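PDB 3NV9: malic enzyme from Entamoeba histolytica, which probably catalyses the oxidative decarboxylation of malate to pyruvate with a nicotinamide dinucleotide as electron acceptor. Local coordinates for residues 17-20 against 21-25; 306-310 against 311-315; 331-334 against 335-339. All blocks are in the same frame, centred on the assembly; numbering follows the deposited sequence.

Contact 1 (17-20 against 21-25); sequences STLS and QEQRA. With SO4 (sulfate ion), chain F.
The loop 17-20 runs straight into the first turn of helix 21-43, and the backbone N of R24 closes that turn on S20 O at 2.7 Å. Within the turn, the side chains of S20 and Q23 each reach for the other's main chain. Q23 N donates to S20 OG (3.2 Å), while S20 N donates to Q23 OE1 at 2.9 Å, almost straight at 170° and in the plane of the amide carbonyl. This reciprocal pair is a capping box, with S20 as N-cap, and it gives Q23 N, in the first turn where no preceding helical carbonyl is available, an acceptor in S20 OG. S20 OG sits between its own N and carbonyl carbon (chi1 60°), a rotamer that holds the hydroxyl over the start of the helix. Q23 CG lies beside its own backbone N, which turns the side chain back to the loop, and the extended chain beyond carries the amide to S20; its NE2 is held separately by V484 O of helix 470-485. L19 lies across this chain, its CD2 3.8 Å from Q23 OE1 and its CD1 against the backbone of R24. One water bridges L19 O and R24 NE, lying in the guanidinium plane at its edge, and NH1 of the same group makes a salt bridge with E12. A sulfate, probably from the crystallisation liquor, accepts from Q21 N through O2 at 3.1 Å.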
loop_
_atom_site.group_PDB
_atom_site.type_symbol
_atom_site.label_atom_id
_atom_site.label_comp_id
_atom_site.label_asym_id
_atom_site.label_seq_id
_atom_site.Cartn_x
_atom_site.Cartn_y
_atom_site.Cartn_z
ATOM N N SER A 17 -20.385 -4.873 -39.108
ATOM C CA SER A 17 -19.986 -4.304 -40.402
ATOM C C SER A 17 -20.591 -2.927 -40.707
ATOM O O SER A 17 -19.893 -2.017 -41.168
ATOM C CB SER A 17 -20.396 -5.256 -41.526
ATOM O OG SER A 17 -19.260 -5.945 -42.060
ATOM N N THR A 18 -21.883 -2.779 -40.432
ATOM C CA THR A 18 -22.658 -1.656 -40.970
ATOM C C THR A 18 -22.357 -0.344 -40.282
ATOM O O THR A 18 -22.727 0.727 -40.802
ATOM C CB THR A 18 -24.145 -1.911 -40.843
ATOM O OG1 THR A 18 -24.408 -2.431 -39.532
ATOM C CG2 THR A 18 -24.605 -2.934 -41.925
ATOM N N LEU A 19 -21.698 -0.425 -39.117
ATOM C CA LEU A 19 -21.317 0.758 -38.361
ATOM C C LEU A 19 -20.432 1.660 -39.215
ATOM O O LEU A 19 -19.536 1.181 -39.916
ATOM C CB LEU A 19 -20.583 0.403 -37.048
ATOM C CG LEU A 19 -21.334 -0.224 -35.870
ATOM C CD1 LEU A 19 -20.454 -0.209 -34.628
ATOM C CD2 LEU A 19 -22.682 0.446 -35.549
ATOM N N SER A 20 -20.715 2.956 -39.160
ATOM C CA SER A 20 -19.828 3.951 -39.700
ATOM C C SER A 20 -18.570 4.029 -38.836
ATOM O O SER A 20 -18.546 3.563 -37.677
ATOM C CB SER A 20 -20.525 5.313 -39.725
ATOM O OG SER A 20 -20.889 5.695 -38.414
ATOM N N GLN A 21 -17.541 4.638 -39.398
ATOM C CA GLN A 21 -16.298 4.832 -38.716
ATOM C C GLN A 21 -16.472 5.592 -37.391
ATOM O O GLN A 21 -15.867 5.217 -36.382
ATOM C CB GLN A 21 -15.305 5.489 -39.659
ATOM C CG GLN A 21 -14.733 4.469 -40.665
ATOM C CD GLN A 21 -13.265 4.124 -40.437
ATOM O OE1 GLN A 21 -12.447 4.439 -41.315
ATOM N NE2 GLN A 21 -12.907 3.489 -39.278
ATOM N N GLU A 22 -17.287 6.644 -37.415
ATOM C CA GLU A 22 -17.644 7.374 -36.218
ATOM C C GLU A 22 -18.319 6.478 -35.166
ATOM O O GLU A 22 -17.817 6.319 -34.063
ATOM C CB GLU A 22 -18.529 8.576 -36.604
ATOM C CG GLU A 22 -19.185 9.279 -35.438
ATOM C CD GLU A 22 -19.808 10.579 -35.858
ATOM O OE1 GLU A 22 -21.028 10.751 -35.654
ATOM O OE2 GLU A 22 -19.081 11.440 -36.417
ATOM N N GLN A 23 -19.438 5.874 -35.524
ATOM C CA GLN A 23 -20.076 4.880 -34.679
ATOM C C GLN A 23 -19.088 3.838 -34.114
ATOM O O GLN A 23 -19.125 3.536 -32.910
ATOM C CB GLN A 23 -21.219 4.152 -35.406
ATOM C CG GLN A 23 -22.474 5.010 -35.738
ATOM C CD GLN A 23 -23.480 4.225 -36.639
ATOM O OE1 GLN A 23 -23.063 3.653 -37.632
ATOM N NE2 GLN A 23 -24.776 4.161 -36.242
ATOM N N ARG A 24 -18.242 3.278 -34.974
ATOM C CA ARG A 24 -17.315 2.238 -34.556
ATOM C C ARG A 24 -16.358 2.789 -33.475
ATOM O O ARG A 24 -16.226 2.182 -32.402
ATOM C CB ARG A 24 -16.608 1.598 -35.770
ATOM C CG ARG A 24 -15.322 0.812 -35.444
ATOM C CD ARG A 24 -14.749 0.052 -36.673
ATOM N NE ARG A 24 -15.763 -0.812 -37.242
ATOM C CZ ARG A 24 -15.822 -2.127 -37.045
ATOM N NH1 ARG A 24 -14.915 -2.753 -36.300
ATOM N NH2 ARG A 24 -16.805 -2.819 -37.592
ATOM N N ALA A 25 -15.753 3.958 -33.725
ATOM C CA ALA A 25 -14.898 4.611 -32.723
ATOM C C ALA A 25 -15.618 4.917 -31.411
ATOM O O ALA A 25 -15.086 4.689 -30.317
ATOM C CB ALA A 25 -14.216 5.887 -33.281
HETATM S S SO4 F . -17.625 6.233 -43.131
HETATM O O1 SO4 F . -17.158 5.930 -44.491
HETATM O O2 SO4 F . -17.802 4.945 -42.471
HETATM O O3 SO4 F . -16.642 7.091 -42.446
HETATM O O4 SO4 F . -18.879 6.997 -43.117
HETATM O O HOH W 1 -17.665 -0.649 -39.325
#

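Contact 2 (306-310 against 311-315); sequences PGVVK and AEWIK
K310 lies over one face of the W313 indole, three residues further along the chain, in a CH-pi contact at the start of the short helix 311-315. K310 is the N-cap residue of that helix, which belongs to the NAD-binding, Rossmann-type part of the malic enzyme and follows strand 297-300 through a loop. The CB of K310 stands 3.7 Å from the centroid of the five-membered ring of W313, only 8° off the ring normal. From there the lysine chain, extended beyond CG, crosses the ring system obliquely: CG comes near CE2 and CZ2, and K310 CD lies 3.5 Å from W313 NE1. The methylenes therefore cover the indole while the ammonium group continues past it. W313 CG lies anti to its own carbonyl carbon (chi1 -63°), a torsion that swings the indole back beside the loop instead of along the helix. Its six-membered ring extends toward V308 and V309, where W313 CZ3 approaches V308 O at 3.4 Å obliquely to the ring. The indole also packs on I288, A289 and C292 of helix 288-292, so this buried side chain joins the incoming loop to a second helix.

V309 and I314 meet at the ends of their side chains, which cross at about a right angle; V309 also touches C325 and I314 touches V323, both of strand 322-325. The backbone bond closing the first turn, I314 N to K310 O, is long and weak. K310 NZ and E312 OE2, probably of opposite charge, stay 4.9 Å apart, too far for a salt bridge. V309 CG1 touches I314 CD1 at 3.9 Å.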
loop_
_atom_site.group_PDB
_atom_site.type_symbol
_atom_site.label_atom_id
_atom_site.label_comp_id
_atom_site.label_asym_id
_atom_site.label_seq_id
_atom_site.Cartn_x
_atom_site.Cartn_y
_atom_site.Cartn_z
ATOM N N PRO A 306 -11.556 17.849 -23.471
ATOM C CA PRO A 306 -11.305 17.453 -24.867
ATOM C C PRO A 306 -10.446 18.497 -25.556
ATOM O O PRO A 306 -10.718 19.698 -25.418
ATOM C CB PRO A 306 -12.706 17.409 -25.483
ATOM C CG PRO A 306 -13.628 17.242 -24.324
ATOM C CD PRO A 306 -12.993 17.978 -23.184
ATOM N N GLY A 307 -9.382 18.064 -26.227
ATOM C CA GLY A 307 -8.539 18.985 -26.977
ATOM C C GLY A 307 -9.033 19.123 -28.389
ATOM O O GLY A 307 -10.112 18.642 -28.748
ATOM N N VAL A 308 -8.259 19.818 -29.198
ATOM C CA VAL A 308 -8.591 19.988 -30.603
ATOM C C VAL A 308 -7.380 19.713 -31.480
ATOM O O VAL A 308 -6.345 20.350 -31.337
ATOM C CB VAL A 308 -9.018 21.427 -30.946
ATOM C CG1 VAL A 308 -9.383 21.503 -32.456
ATOM C CG2 VAL A 308 -10.162 21.912 -30.076
ATOM N N VAL A 309 -7.537 18.790 -32.415
ATOM C CA VAL A 309 -6.657 18.694 -33.555
ATOM C C VAL A 309 -7.537 18.683 -34.794
ATOM O O VAL A 309 -8.457 17.890 -34.879
ATOM C CB VAL A 309 -5.757 17.439 -33.451
ATOM C CG1 VAL A 309 -5.122 17.075 -34.815
ATOM C CG2 VAL A 309 -4.731 17.657 -32.371
ATOM N N LYS A 310 -7.265 19.560 -35.762
ATOM C CA LYS A 310 -8.159 19.734 -36.925
ATOM C C LYS A 310 -7.682 18.940 -38.115
ATOM O O LYS A 310 -6.464 18.762 -38.279
ATOM C CB LYS A 310 -8.249 21.215 -37.287
ATOM C CG LYS A 310 -8.914 22.074 -36.211
ATOM C CD LYS A 310 -9.047 23.581 -36.610
ATOM C CE LYS A 310 -9.804 24.364 -35.517
ATOM N NZ LYS A 310 -9.563 25.826 -35.453
ATOM N N ALA A 311 -8.630 18.424 -38.910
ATOM C CA ALA A 311 -8.352 17.719 -40.161
ATOM C C ALA A 311 -7.538 18.575 -41.096
ATOM O O ALA A 311 -6.663 18.075 -41.840
ATOM C CB ALA A 311 -9.651 17.352 -40.882
ATOM N N GLU A 312 -7.891 19.861 -41.106
ATOM C CA GLU A 312 -7.286 20.838 -42.003
ATOM C C GLU A 312 -5.823 21.125 -41.612
ATOM O O GLU A 312 -4.993 21.331 -42.479
ATOM C CB GLU A 312 -8.112 22.131 -42.073
ATOM C CG GLU A 312 -7.880 23.062 -40.901
ATOM C CD GLU A 312 -8.292 24.513 -41.175
ATOM O OE1 GLU A 312 -8.333 24.883 -42.379
ATOM O OE2 GLU A 312 -8.550 25.279 -40.189
ATOM N N TRP A 313 -5.509 21.168 -40.328
ATOM C CA TRP A 313 -4.096 21.302 -39.916
ATOM C C TRP A 313 -3.252 20.172 -40.517
ATOM O O TRP A 313 -2.173 20.415 -41.055
ATOM C CB TRP A 313 -3.960 21.253 -38.407
ATOM C CG TRP A 313 -4.637 22.349 -37.693
ATOM C CD1 TRP A 313 -5.140 23.522 -38.234
ATOM C CD2 TRP A 313 -4.848 22.435 -36.290
ATOM N NE1 TRP A 313 -5.677 24.303 -37.240
ATOM C CE2 TRP A 313 -5.488 23.679 -36.036
ATOM C CE3 TRP A 313 -4.571 21.581 -35.212
ATOM C CZ2 TRP A 313 -5.870 24.077 -34.739
ATOM C CZ3 TRP A 313 -4.936 21.984 -33.918
ATOM C CH2 TRP A 313 -5.590 23.214 -33.698
ATOM N N ILE A 314 -3.789 18.949 -40.446
ATOM C CA ILE A 314 -3.101 17.710 -40.833
ATOM C C ILE A 314 -2.849 17.712 -42.337
ATOM O O ILE A 314 -1.719 17.483 -42.782
ATOM C CB ILE A 314 -3.908 16.450 -40.332
ATOM C CG1 ILE A 314 -3.773 16.309 -38.802
ATOM C CG2 ILE A 314 -3.445 15.186 -40.980
ATOM C CD1 ILE A 314 -4.619 15.181 -38.166
ATOM N N LYS A 315 -3.919 17.977 -43.094
ATOM C CA LYS A 315 -3.933 18.090 -44.534
ATOM C C LYS A 315 -2.858 19.064 -45.029
ATOM O O LYS A 315 -2.320 18.882 -46.087
ATOM C CB LYS A 315 -5.341 18.564 -44.936
ATOM C CG LYS A 315 -5.665 18.523 -46.400
ATOM C CD LYS A 315 -7.188 18.676 -46.625
ATOM C CE LYS A 315 -7.631 20.144 -46.927
ATOM N NZ LYS A 315 -7.392 20.516 -48.383
#

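Contact 3 (331-334 against 335-339); sequences PEIY and PYEAK
Helix 335-340 of the NAD-binding domain begins at Y334, its N-cap residue, where the carboxylate of E337 folds back onto the loop backbone. Y334 N donates to E337 OE1 at 3.0 Å, nearly straight at 168°; the donor approaches from the anti side and 31° out of the carboxylate plane. With CG anti to its carbonyl carbon (chi1 -59°) and the chain extended beyond it, E337 spans the first turn to reach this N-H. The same OE1 lies at the edge of the Y334 ring, and I333 CG1 lies 3.5 Å from E337 OE1. Y334 O accepts from A338 N (3.0 Å) and more weakly from E337 N. P335 brings its CD to another part of the Y334 ring edge, and Y334 CB contacts the ring of Y336 obliquely. I333 CG2 meets A338 CB at 3.8 Å. I333 packs on C325 of strand 322-325 and A338 on V346 of strand 345-348, while the Y334 ring turns to A25 of helix 21-43, with its OH weakly bonded to T29.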
loop_
_atom_site.group_PDB
_atom_site.type_symbol
_atom_site.label_atom_id
_atom_site.label_comp_id
_atom_site.label_asym_id
_atom_site.label_seq_id
_atom_site.Cartn_x
_atom_site.Cartn_y
_atom_site.Cartn_z
ATOM N N PRO A 331 -9.029 10.620 -27.812
ATOM C CA PRO A 331 -8.003 11.521 -28.375
ATOM C C PRO A 331 -8.549 12.760 -29.113
ATOM O O PRO A 331 -9.712 12.815 -29.520
ATOM C CB PRO A 331 -7.316 10.660 -29.405
ATOM C CG PRO A 331 -8.427 9.768 -29.878
ATOM C CD PRO A 331 -9.141 9.395 -28.599
ATOM N N GLU A 332 -7.680 13.727 -29.311
ATOM C CA GLU A 332 -8.065 14.990 -29.916
ATOM C C GLU A 332 -8.762 14.809 -31.269
ATOM O O GLU A 332 -9.591 15.622 -31.651
ATOM C CB GLU A 332 -6.817 15.860 -30.042
ATOM C CG GLU A 332 -6.286 16.299 -28.696
ATOM C CD GLU A 332 -5.261 15.329 -28.081
ATOM O OE1 GLU A 332 -5.310 14.079 -28.317
ATOM O OE2 GLU A 332 -4.422 15.843 -27.302
ATOM N N ILE A 333 -8.392 13.766 -31.988
ATOM C CA ILE A 333 -9.014 13.422 -33.226
ATOM C C ILE A 333 -8.836 11.912 -33.329
ATOM O O ILE A 333 -7.844 11.386 -32.854
ATOM C CB ILE A 333 -8.391 14.177 -34.472
ATOM C CG1 ILE A 333 -9.435 14.315 -35.572
ATOM C CG2 ILE A 333 -7.174 13.417 -35.048
ATOM C CD1 ILE A 333 -8.898 14.865 -36.926
ATOM N N TYR A 334 -9.790 11.193 -33.911
ATOM C CA TYR A 334 -9.621 9.742 -33.994
ATOM C C TYR A 334 -8.698 9.380 -35.162
ATOM O O TYR A 334 -8.627 10.108 -36.144
ATOM C CB TYR A 334 -10.965 8.993 -34.147
ATOM C CG TYR A 334 -11.816 8.866 -32.886
ATOM C CD1 TYR A 334 -13.029 9.576 -32.767
ATOM C CD2 TYR A 334 -11.438 7.996 -31.829
ATOM C CE1 TYR A 334 -13.843 9.448 -31.654
ATOM C CE2 TYR A 334 -12.245 7.843 -30.676
ATOM C CZ TYR A 334 -13.449 8.580 -30.613
ATOM O OH TYR A 334 -14.274 8.441 -29.544
ATOM N N PRO A 335 -7.985 8.254 -35.046
ATOM C CA PRO A 335 -7.065 7.789 -36.100
ATOM C C PRO A 335 -7.666 7.807 -37.511
ATOM O O PRO A 335 -7.005 8.298 -38.428
ATOM C CB PRO A 335 -6.736 6.338 -35.669
ATOM C CG PRO A 335 -6.824 6.389 -34.128
ATOM C CD PRO A 335 -7.820 7.509 -33.776
ATOM N N TYR A 336 -8.874 7.276 -37.722
ATOM C CA TYR A 336 -9.431 7.220 -39.098
ATOM C C TYR A 336 -9.664 8.640 -39.656
ATOM O O TYR A 336 -9.608 8.848 -40.889
ATOM C CB TYR A 336 -10.770 6.451 -39.159
ATOM C CG TYR A 336 -11.983 7.289 -38.762
ATOM C CD1 TYR A 336 -12.724 8.004 -39.715
ATOM C CD2 TYR A 336 -12.362 7.379 -37.435
ATOM C CE1 TYR A 336 -13.851 8.798 -39.349
ATOM C CE2 TYR A 336 -13.467 8.152 -37.043
ATOM C CZ TYR A 336 -14.215 8.855 -37.993
ATOM O OH TYR A 336 -15.265 9.614 -37.548
ATOM N N GLU A 337 -9.944 9.599 -38.766
ATOM C CA GLU A 337 -10.145 11.021 -39.205
ATOM C C GLU A 337 -8.809 11.588 -39.614
ATOM O O GLU A 337 -8.732 12.228 -40.647
ATOM C CB GLU A 337 -10.707 11.924 -38.110
ATOM C CG GLU A 337 -12.034 11.503 -37.559
ATOM C CD GLU A 337 -12.516 12.461 -36.485
ATOM O OE1 GLU A 337 -12.240 12.174 -35.282
ATOM O OE2 GLU A 337 -13.136 13.512 -36.843
ATOM N N ALA A 338 -7.766 11.347 -38.790
ATOM C CA ALA A 338 -6.383 11.755 -39.119
ATOM C C ALA A 338 -5.818 11.070 -40.382
ATOM O O ALA A 338 -5.113 11.701 -41.161
ATOM C CB ALA A 338 -5.414 11.580 -37.901
ATOM N N LYS A 339 -6.155 9.801 -40.595
ATOM C CA LYS A 339 -5.753 9.083 -41.828
ATOM C C LYS A 339 -6.433 9.668 -43.085
ATOM O O LYS A 339 -5.781 9.916 -44.105
ATOM C CB LYS A 339 -6.019 7.581 -41.697
ATOM C CG LYS A 339 -5.011 6.823 -40.816
ATOM C CD LYS A 339 -3.743 6.403 -41.586
ATOM C CE LYS A 339 -2.589 6.036 -40.622
ATOM N NZ LYS A 339 -2.789 4.654 -40.054
#

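In the fold
All three contacts are helix starts on the same side of the chain's centre, and they show three uses of an N-cap: a full capping box at S20, a glutamate returning to Y334 N, and K310, whose side chain instead covers a W313 face. Contact 3 joins the other two. Its centre is 8 Å from that of contact 2, with V309 CG2 meeting E332 CB at 3.6 Å. Toward contact 1 the centres are 14 Å apart, and Q21 OE1 packs against Y336 CB at 3.4 Å. Contacts 1 and 2 do not touch. The bound sodium, held by T348, R350 and P354, lies about 6 Å from the P335 side chain but about 14 Å from those of Q21 and V309.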